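2L protein (Yaba-like disease virus, PDB 3IT8) is an MHC class I-like viral glycoprotein that probably binds the host cytokine tumour necrosis factor. Local coordinates at residues Tyr7-Lys12 / Ser71-Thr76; Gly15-Val20 / Thr76-Asn81; Lys32-His37 / Asn43-Ala48. All blocks are in the same frame, centred on the assembly; numbering follows the deposited sequence.

Contact 1. Residues Tyr7-Lys12 / Ser71-Thr76. With NAG (2-acetamido-2-deoxy-beta-D-glucopyranose), chain M.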
loop_
_atom_site.group_PDB
_atom_site.type_symbol
_atom_site.label_atom_id
_atom_site.label_comp_id
_atom_site.label_asym_id
_atom_site.label_seq_id
_atom_site.Cartn_x
_atom_site.Cartn_y
_atom_site.Cartn_z
ATOM N N TYR D 7 -16.448 16.551 37.384
ATOM C CA TYR D 7 -16.260 17.904 37.881
ATOM C C TYR D 7 -17.618 18.354 38.410
ATOM O O TYR D 7 -18.620 18.246 37.700
ATOM C CB TYR D 7 -15.848 18.870 36.771
ATOM C CG TYR D 7 -14.524 18.594 36.120
ATOM C CD1 TYR D 7 -14.415 17.661 35.095
ATOM C CD2 TYR D 7 -13.390 19.321 36.471
ATOM C CE1 TYR D 7 -13.211 17.465 34.424
ATOM C CE2 TYR D 7 -12.184 19.131 35.815
ATOM C CZ TYR D 7 -12.103 18.200 34.781
ATOM O OH TYR D 7 -10.928 18.021 34.077
ATOM N N THR D 8 -17.662 18.874 39.634
ATOM C CA THR D 8 -18.935 19.317 40.172
ATOM C C THR D 8 -18.913 20.607 40.983
ATOM O O THR D 8 -18.141 20.728 41.934
ATOM C CB THR D 8 -19.545 18.223 41.056
ATOM O OG1 THR D 8 -19.570 16.984 40.336
ATOM C CG2 THR D 8 -20.963 18.598 41.459
ATOM N N VAL D 9 -19.743 21.579 40.604
ATOM C CA VAL D 9 -19.853 22.798 41.397
ATOM C C VAL D 9 -21.263 22.762 42.030
ATOM O O VAL D 9 -22.248 22.378 41.381
ATOM C CB VAL D 9 -19.662 24.080 40.561
ATOM C CG1 VAL D 9 -18.406 23.963 39.747
ATOM C CG2 VAL D 9 -20.851 24.318 39.687
ATOM N N THR D 10 -21.351 23.140 43.300
ATOM C CA THR D 10 -22.624 23.137 44.011
ATOM C C THR D 10 -22.902 24.476 44.671
ATOM O O THR D 10 -21.969 25.171 45.076
ATOM C CB THR D 10 -22.615 22.083 45.098
ATOM O OG1 THR D 10 -21.869 20.952 44.648
ATOM C CG2 THR D 10 -24.021 21.635 45.401
ATOM N N LEU D 11 -24.176 24.839 44.785
ATOM C CA LEU D 11 -24.531 26.100 45.415
ATOM C C LEU D 11 -24.468 25.955 46.923
ATOM O O LEU D 11 -24.590 26.940 47.650
ATOM C CB LEU D 11 -25.932 26.545 45.006
ATOM C CG LEU D 11 -25.982 27.940 44.378
ATOM C CD1 LEU D 11 -27.423 28.367 44.207
ATOM C CD2 LEU D 11 -25.243 28.943 45.252
ATOM N N LYS D 12 -24.270 24.725 47.390
ATOM C CA LYS D 12 -24.184 24.461 48.826
ATOM C C LYS D 12 -25.327 25.174 49.525
ATOM O O LYS D 12 -26.280 25.583 48.871
ATOM C CB LYS D 12 -22.851 24.955 49.393
ATOM C CG LYS D 12 -21.827 23.861 49.620
ATOM C CD LYS D 12 -22.338 22.851 50.623
ATOM C CE LYS D 12 -21.320 21.751 50.903
ATOM N NZ LYS D 12 -21.779 20.806 51.980
ATOM N N SER D 71 -14.449 27.617 37.263
ATOM C CA SER D 71 -14.910 28.941 36.910
ATOM C C SER D 71 -16.006 28.946 35.839
ATOM O O SER D 71 -17.047 29.572 36.013
ATOM C CB SER D 71 -13.723 29.776 36.448
ATOM O OG SER D 71 -14.178 31.014 35.951
ATOM N N LEU D 72 -15.772 28.243 34.738
ATOM C CA LEU D 72 -16.733 28.210 33.656
ATOM C C LEU D 72 -18.007 27.501 34.060
ATOM O O LEU D 72 -19.073 27.825 33.568
ATOM C CB LEU D 72 -16.121 27.536 32.429
ATOM C CG LEU D 72 -17.049 27.470 31.220
ATOM C CD1 LEU D 72 -17.596 28.848 30.875
ATOM C CD2 LEU D 72 -16.284 26.877 30.065
ATOM N N MET D 73 -17.906 26.523 34.949
ATOM C CA MET D 73 -19.094 25.802 35.396
ATOM C C MET D 73 -19.864 26.661 36.380
ATOM O O MET D 73 -21.084 26.641 36.428
ATOM C CB MET D 73 -18.706 24.491 36.049
ATOM C CG MET D 73 -18.132 23.520 35.070
ATOM S SD MET D 73 -17.873 21.918 35.778
ATOM C CE MET D 73 -19.574 21.487 36.161
ATOM N N LYS D 74 -19.138 27.422 37.181
ATOM C CA LYS D 74 -19.770 28.311 38.129
ATOM C C LYS D 74 -20.598 29.302 37.293
ATOM O O LYS D 74 -21.748 29.572 37.602
ATOM C CB LYS D 74 -18.701 29.053 38.928
ATOM C CG LYS D 74 -19.259 29.986 39.962
ATOM C CD LYS D 74 -18.170 30.817 40.567
ATOM C CE LYS D 74 -18.739 31.948 41.401
ATOM N NZ LYS D 74 -17.644 32.788 41.991
ATOM N N GLU D 75 -20.003 29.836 36.227
ATOM C CA GLU D 75 -20.694 30.786 35.358
ATOM C C GLU D 75 -21.956 30.138 34.796
ATOM O O GLU D 75 -23.025 30.727 34.814
ATOM C CB GLU D 75 -19.789 31.219 34.199
ATOM C CG GLU D 75 -20.401 32.296 33.318
ATOM C CD GLU D 75 -19.671 32.469 31.998
ATOM O OE1 GLU D 75 -18.434 32.646 32.010
ATOM O OE2 GLU D 75 -20.341 32.433 30.942
ATOM N N THR D 76 -21.821 28.911 34.304
ATOM C CA THR D 76 -22.933 28.186 33.720
ATOM C C THR D 76 -24.039 27.917 34.717
ATOM O O THR D 76 -25.216 28.003 34.390
ATOM C CB THR D 76 -22.480 26.849 33.148
ATOM O OG1 THR D 76 -21.465 27.082 32.167
ATOM C CG2 THR D 76 -23.668 26.116 32.511
HETATM C C1 NAG M . -19.902 13.392 40.798
HETATM C C2 NAG M . -20.908 12.248 40.937
HETATM C C3 NAG M . -22.097 12.705 41.809
HETATM C C4 NAG M . -21.584 13.179 43.178
HETATM C C5 NAG M . -20.565 14.302 42.920
HETATM C C6 NAG M . -19.964 14.876 44.191
HETATM C C7 NAG M . -20.871 10.747 39.047
HETATM C C8 NAG M . -21.651 10.164 37.886
HETATM N N2 NAG M . -21.361 11.845 39.619
HETATM O O3 NAG M . -23.026 11.645 41.981
HETATM O O4 NAG M . -22.667 13.631 44.008
HETATM O O5 NAG M . -19.471 13.807 42.099
HETATM O O6 NAG M . -18.957 14.027 44.721
HETATM O O7 NAG M . -19.835 10.203 39.415
#

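Contact 2. Residues Gly15-Val20 / Thr76-Asn81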
loop_
_atom_site.group_PDB
_atom_site.type_symbol
_atom_site.label_atom_id
_atom_site.label_comp_id
_atom_site.label_asym_id
_atom_site.label_seq_id
_atom_site.Cartn_x
_atom_site.Cartn_y
_atom_site.Cartn_z
ATOM N N GLY D 15 -24.714 30.811 49.880
ATOM C CA GLY D 15 -23.464 31.492 49.606
ATOM C C GLY D 15 -22.664 31.199 48.395
ATOM O O GLY D 15 -23.073 31.406 47.253
ATOM N N LEU D 16 -21.481 30.706 48.708
ATOM C CA LEU D 16 -20.485 30.360 47.732
ATOM C C LEU D 16 -20.840 29.098 46.956
ATOM O O LEU D 16 -21.785 28.381 47.287
ATOM C CB LEU D 16 -19.151 30.186 48.454
ATOM C CG LEU D 16 -18.992 31.106 49.675
ATOM C CD1 LEU D 16 -17.694 30.785 50.386
ATOM C CD2 LEU D 16 -19.031 32.570 49.244
ATOM N N TYR D 17 -20.063 28.850 45.911
ATOM C CA TYR D 17 -20.240 27.691 45.067
ATOM C C TYR D 17 -19.050 26.799 45.323
ATOM O O TYR D 17 -17.902 27.209 45.132
ATOM C CB TYR D 17 -20.244 28.092 43.597
ATOM C CG TYR D 17 -21.452 28.862 43.153
ATOM C CD1 TYR D 17 -21.599 30.213 43.449
ATOM C CD2 TYR D 17 -22.458 28.230 42.432
ATOM C CE1 TYR D 17 -22.724 30.912 43.037
ATOM C CE2 TYR D 17 -23.586 28.917 42.015
ATOM C CZ TYR D 17 -23.715 30.254 42.320
ATOM O OH TYR D 17 -24.842 30.928 41.926
ATOM N N ASP D 18 -19.312 25.577 45.763
ATOM C CA ASP D 18 -18.224 24.638 46.007
ATOM C C ASP D 18 -17.855 23.887 44.747
ATOM O O ASP D 18 -18.673 23.726 43.855
ATOM C CB ASP D 18 -18.581 23.634 47.091
ATOM C CG ASP D 18 -18.137 24.088 48.460
ATOM O OD1 ASP D 18 -17.042 24.691 48.554
ATOM O OD2 ASP D 18 -18.871 23.830 49.438
ATOM N N GLY D 19 -16.612 23.433 44.674
ATOM C CA GLY D 19 -16.177 22.709 43.500
ATOM C C GLY D 19 -15.307 21.518 43.854
ATOM O O GLY D 19 -14.427 21.590 44.703
ATOM N N VAL D 20 -15.571 20.396 43.210
ATOM C CA VAL D 20 -14.783 19.195 43.426
ATOM C C VAL D 20 -14.563 18.506 42.111
ATOM O O VAL D 20 -15.323 18.673 41.148
ATOM C CB VAL D 20 -15.468 18.159 44.331
ATOM C CG1 VAL D 20 -15.229 18.502 45.775
ATOM C CG2 VAL D 20 -16.951 18.099 44.019
ATOM N N THR D 76 -21.821 28.911 34.304
ATOM C CA THR D 76 -22.933 28.186 33.720
ATOM C C THR D 76 -24.039 27.917 34.717
ATOM O O THR D 76 -25.216 28.003 34.390
ATOM C CB THR D 76 -22.480 26.849 33.148
ATOM O OG1 THR D 76 -21.465 27.082 32.167
ATOM C CG2 THR D 76 -23.668 26.116 32.511
ATOM N N LEU D 77 -23.669 27.577 35.938
ATOM C CA LEU D 77 -24.672 27.309 36.943
ATOM C C LEU D 77 -25.466 28.579 37.267
ATOM O O LEU D 77 -26.684 28.525 37.423
ATOM C CB LEU D 77 -24.009 26.753 38.196
ATOM C CG LEU D 77 -24.948 26.367 39.344
ATOM C CD1 LEU D 77 -26.176 25.616 38.815
ATOM C CD2 LEU D 77 -24.179 25.514 40.351
ATOM N N GLU D 78 -24.783 29.720 37.354
ATOM C CA GLU D 78 -25.448 30.986 37.647
ATOM C C GLU D 78 -26.482 31.318 36.575
ATOM O O GLU D 78 -27.617 31.665 36.896
ATOM C CB GLU D 78 -24.414 32.114 37.758
ATOM C CG GLU D 78 -23.540 32.019 39.004
ATOM C CD GLU D 78 -22.545 33.164 39.125
ATOM O OE1 GLU D 78 -22.975 34.332 39.021
ATOM O OE2 GLU D 78 -21.338 32.899 39.334
ATOM N N GLU D 79 -26.094 31.197 35.304
ATOM C CA GLU D 79 -26.994 31.488 34.191
ATOM C C GLU D 79 -28.192 30.546 34.239
ATOM O O GLU D 79 -29.336 30.959 34.057
ATOM C CB GLU D 79 -26.266 31.329 32.853
ATOM C CG GLU D 79 -25.012 32.175 32.719
ATOM C CD GLU D 79 -25.299 33.664 32.699
ATOM O OE1 GLU D 79 -25.941 34.164 33.645
ATOM O OE2 GLU D 79 -24.874 34.334 31.733
ATOM N N ILE D 80 -27.920 29.272 34.489
ATOM C CA ILE D 80 -28.972 28.270 34.561
ATOM C C ILE D 80 -29.991 28.596 35.636
ATOM O O ILE D 80 -31.179 28.330 35.471
ATOM C CB ILE D 80 -28.390 26.872 34.842
ATOM C CG1 ILE D 80 -27.733 26.318 33.578
ATOM C CG2 ILE D 80 -29.473 25.938 35.293
ATOM C CD1 ILE D 80 -27.106 24.956 33.763
ATOM N N ASN D 81 -29.535 29.184 36.735
ATOM C CA ASN D 81 -30.445 29.524 37.817
ATOM C C ASN D 81 -31.282 30.783 37.621
ATOM O O ASN D 81 -32.184 31.041 38.414
ATOM C CB ASN D 81 -29.686 29.623 39.138
ATOM C CG ASN D 81 -29.216 28.278 39.630
ATOM O OD1 ASN D 81 -29.867 27.268 39.393
ATOM N ND2 ASN D 81 -28.095 28.256 40.337
#

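Contact 3. Residues Lys32-His37 / Asn43-Ala48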
loop_
_atom_site.group_PDB
_atom_site.type_symbol
_atom_site.label_atom_id
_atom_site.label_comp_id
_atom_site.label_asym_id
_atom_site.label_seq_id
_atom_site.Cartn_x
_atom_site.Cartn_y
_atom_site.Cartn_z
ATOM N N LYS D 32 -8.340 13.712 43.825
ATOM C CA LYS D 32 -9.454 14.509 44.301
ATOM C C LYS D 32 -8.953 15.928 44.368
ATOM O O LYS D 32 -7.847 16.183 44.856
ATOM C CB LYS D 32 -9.929 14.101 45.686
ATOM C CG LYS D 32 -11.051 15.002 46.172
ATOM C CD LYS D 32 -11.502 14.672 47.577
ATOM C CE LYS D 32 -12.581 15.629 48.029
ATOM N NZ LYS D 32 -12.960 15.394 49.447
ATOM N N ILE D 33 -9.755 16.849 43.854
ATOM C CA ILE D 33 -9.409 18.258 43.868
ATOM C C ILE D 33 -10.629 19.052 44.300
ATOM O O ILE D 33 -11.755 18.737 43.911
ATOM C CB ILE D 33 -8.957 18.731 42.474
ATOM C CG1 ILE D 33 -7.606 18.093 42.127
ATOM C CG2 ILE D 33 -8.878 20.272 42.441
ATOM C CD1 ILE D 33 -7.173 18.347 40.687
ATOM N N SER D 34 -10.416 20.064 45.131
ATOM C CA SER D 34 -11.524 20.896 45.581
ATOM C C SER D 34 -11.123 22.364 45.549
ATOM O O SER D 34 -9.945 22.704 45.677
ATOM C CB SER D 34 -11.971 20.479 46.975
ATOM O OG SER D 34 -10.856 20.329 47.814
ATOM N N TYR D 35 -12.114 23.222 45.344
ATOM C CA TYR D 35 -11.891 24.648 45.252
ATOM C C TYR D 35 -11.660 25.258 46.620
ATOM O O TYR D 35 -12.518 25.159 47.487
ATOM C CB TYR D 35 -13.091 25.308 44.595
ATOM C CG TYR D 35 -12.882 26.765 44.334
ATOM C CD1 TYR D 35 -12.002 27.190 43.347
ATOM C CD2 TYR D 35 -13.561 27.730 45.079
ATOM C CE1 TYR D 35 -11.805 28.547 43.101
ATOM C CE2 TYR D 35 -13.373 29.095 44.839
ATOM C CZ TYR D 35 -12.495 29.494 43.849
ATOM O OH TYR D 35 -12.310 30.836 43.601
ATOM N N ASN D 36 -10.494 25.876 46.807
ATOM C CA ASN D 36 -10.123 26.531 48.057
ATOM C C ASN D 36 -10.665 27.970 48.055
ATOM O O ASN D 36 -10.202 28.813 47.275
ATOM C CB ASN D 36 -8.611 26.560 48.163
ATOM C CG ASN D 36 -8.148 27.184 49.430
ATOM O OD1 ASN D 36 -8.534 28.298 49.757
ATOM N ND2 ASN D 36 -7.307 26.477 50.162
ATOM N N HIS D 37 -11.633 28.262 48.922
ATOM C CA HIS D 37 -12.230 29.597 48.973
ATOM C C HIS D 37 -11.336 30.716 49.470
ATOM O O HIS D 37 -11.510 31.882 49.100
ATOM C CB HIS D 37 -13.498 29.551 49.791
ATOM C CG HIS D 37 -14.615 28.860 49.089
ATOM N ND1 HIS D 37 -15.353 29.471 48.095
ATOM C CD2 HIS D 37 -15.073 27.591 49.178
ATOM C CE1 HIS D 37 -16.218 28.603 47.600
ATOM N NE2 HIS D 37 -16.068 27.454 48.240
ATOM N N ASN D 43 -7.064 22.698 44.915
ATOM C CA ASN D 43 -5.971 22.039 45.643
ATOM C C ASN D 43 -6.154 20.547 45.530
ATOM O O ASN D 43 -7.284 20.044 45.602
ATOM C CB ASN D 43 -5.983 22.371 47.128
ATOM C CG ASN D 43 -5.660 23.810 47.407
ATOM O OD1 ASN D 43 -4.743 24.392 46.810
ATOM N ND2 ASN D 43 -6.401 24.404 48.337
ATOM N N VAL D 44 -5.058 19.821 45.359
ATOM C CA VAL D 44 -5.173 18.372 45.268
ATOM C C VAL D 44 -5.282 17.875 46.685
ATOM O O VAL D 44 -4.379 18.106 47.488
ATOM C CB VAL D 44 -3.941 17.738 44.626
ATOM C CG1 VAL D 44 -4.074 16.233 44.657
ATOM C CG2 VAL D 44 -3.798 18.228 43.203
ATOM N N ASN D 45 -6.386 17.210 47.003
ATOM C CA ASN D 45 -6.590 16.698 48.354
ATOM C C ASN D 45 -6.128 15.258 48.447
ATOM O O ASN D 45 -5.673 14.801 49.488
ATOM C CB ASN D 45 -8.065 16.755 48.745
ATOM C CG ASN D 45 -8.692 18.088 48.450
ATOM O OD1 ASN D 45 -8.151 19.133 48.804
ATOM N ND2 ASN D 45 -9.854 18.062 47.803
ATOM N N PHE D 46 -6.241 14.539 47.346
ATOM C CA PHE D 46 -5.859 13.145 47.337
ATOM C C PHE D 46 -5.186 12.755 46.042
ATOM O O PHE D 46 -5.526 13.242 44.957
ATOM C CB PHE D 46 -7.098 12.279 47.529
ATOM C CG PHE D 46 -6.806 10.816 47.568
ATOM C CD1 PHE D 46 -6.565 10.179 48.775
ATOM C CD2 PHE D 46 -6.737 10.072 46.390
ATOM C CE1 PHE D 46 -6.259 8.820 48.812
ATOM C CE2 PHE D 46 -6.428 8.713 46.413
ATOM C CZ PHE D 46 -6.190 8.087 47.629
ATOM N N ARG D 47 -4.224 11.858 46.164
ATOM C CA ARG D 47 -3.520 11.325 45.009
ATOM C C ARG D 47 -3.119 9.889 45.302
ATOM O O ARG D 47 -2.353 9.644 46.226
ATOM C CB ARG D 47 -2.271 12.125 44.702
ATOM C CG ARG D 47 -1.534 11.542 43.520
ATOM C CD ARG D 47 -2.223 11.902 42.217
ATOM N NE ARG D 47 -1.632 13.111 41.646
ATOM C CZ ARG D 47 -2.297 14.027 40.946
ATOM N NH1 ARG D 47 -3.597 13.883 40.724
ATOM N NH2 ARG D 47 -1.659 15.091 40.463
ATOM N N ALA D 48 -3.641 8.939 44.533
ATOM C CA ALA D 48 -3.293 7.537 44.744
ATOM C C ALA D 48 -1.775 7.359 44.677
ATOM O O ALA D 48 -1.108 7.921 43.806
ATOM C CB ALA D 48 -3.962 6.669 43.708
#

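Contact 1. Residues Tyr7-Lys12 / Ser71-Thr76
M73 of helix 61-82 packs against Y7 and V9 of strand 2-10, seating the helix on the sheet of an MHC-like platform. The two short segments approach to 8.5 Å between axes and cross at -47°, a separation bridged by side chains. Followed outward, M73 CB rests on V9 CG1 at 3.7 Å. CG is turned anti to the carbonyl carbon (chi1 -68°) and the chain runs on extended, carrying SD along the strand to Y7, where the sulfur lies 3.8 Å from Y7 CB. A bend at chi3 (63°) then turns the terminal methyl onto the backbone, with CE 3.7 Å from Y7 O. The other branch of V9 reaches the helix backbone, CG2 lying 4.0 Å from M73 O; V9 also touches Y70 and L77 of the same helix.

Of the Y7 side chain, CB is the part that meets M73; its ring leads on to F21 and W69, and its hydroxyl is hydrogen-bonded to Y64 O. On the helix, T76 OG1 donates to L72 O at 2.9 Å, and T76 N reaches the same oxygen from the opposite face of its plane. That hydroxyl also bonds M140 N, tying the helix to a loop whose M140 side chain touches M73. T8 points away from the helix; its OG1 is hydrogen-bonded to S92 OG and merely lies near the N-acetylglucosamine, 3.6 Å from O5, so strand 2-10 has its helix on one face and a glycan beside the other.

No hydrogen bond links the two segments. Methyl, methylene and thioether groups form this buried junction, which implies that helix and strand are held here by shape and dispersion, while the hydroxyls of Y7, T8 and T76 find their hydrogen bonds elsewhere.

Contact 2. Residues Gly15-Val20 / Thr76-Asn81
Y17 and L77 mark the nearest approach of the two backbones, yet their CA atoms are still 9.3 Å apart. Here an extended loop leading into strand 18-25 passes the later turns of helix 61-82, at a margin of the helix-on-sheet platform of the MHC-like fold. The tyrosine spans the gap. Its CG stands anti to the carbonyl carbon (chi1 -70°), which sends the ring out toward the helix.

L77 meets that ring at its edge, close to the ring plane: CD2 of the leucine lies 3.8 Å from both Y17 CD2 and Y17 CE2, and L77 CG is little farther from CE2. The leucine also packs on V9 and so touches the sheet as well as the loop. Farther out, the extended side chain of E78 crosses the end of the tyrosine, its carboxylate plane turned 25° from the ring. N81 is only a distant neighbour of the hydroxyl; its OD1 accepts a hydrogen bond from T88 N.

Behind the ring, Y17 O is bonded to Y70 OH, a second link from the loop to the same helix. At the tip of the tyrosine, the aliphatic E78 CG sits 3.4 Å from Y17 OH.

Contact 3. Residues Lys32-His37 / Asn43-Ala48
A classic beta bulge interrupts the antiparallel hairpin of strands 28-36 and 41-47, where N45 and F46 both face K32. K32 O receives N45 N at 2.8 Å and, weakly, F46 N at 3.4 Å. K32 N closes the pair by donating to F46 O at 3.1 Å. The near-helical backbone of N45 (phi -94°, psi -31°) accommodates the extra residue, shifting the register by one between K32 and I33. Beyond it, S34 and N43 form a regular hydrogen-bonded pair: S34 N donates to N43 O at 3.2 Å, and N43 N returns to S34 O.

The lysine chain, fully extended with CG anti to the backbone N (chi1 177°), runs across the N45 amide, so that CG, CD and CE all pass near ND2, with CE at 3.7 Å. On the same face, N45 ND2 is modelled as a donor to S34 OG, though the very short spacing leaves the details doubtful. K32 CB and F46 CB touch at 3.8 Å, while the phenyl ring leads away over the surface.

I33 and V44 share the other face, where I33 CG1 lies 4.0 Å from V44 CG2. That face turns toward helix 61-82: I33 packs on D63 and F66, and V44 on D63. Strand 41-47 is the outermost of this chain's sheet, while strand 28-36 is flanked on its other side by strand 18-25.

In the fold
From the N terminus, strand 2-10 supplies the first half of contact 1; the first half of contact 2 spans the loop before strand 18-25 and that strand's first residues, next to 2-10 in the sheet. The chain then forms strands 28-36 and 41-47, and contact 3 closes this short hairpin locally, wholly within the spans of the other two. Only when helix 61-82 arrives are the long loops closed, contact 1 first and contact 2 one turn later; their segments alternate, so the two cross, sharing T76. Backbone bonds join T10 to D18 and G19 to Y35, while D18 OD1 meets H37 NE2. Sheet edge, inner strands and helix are thus tied together.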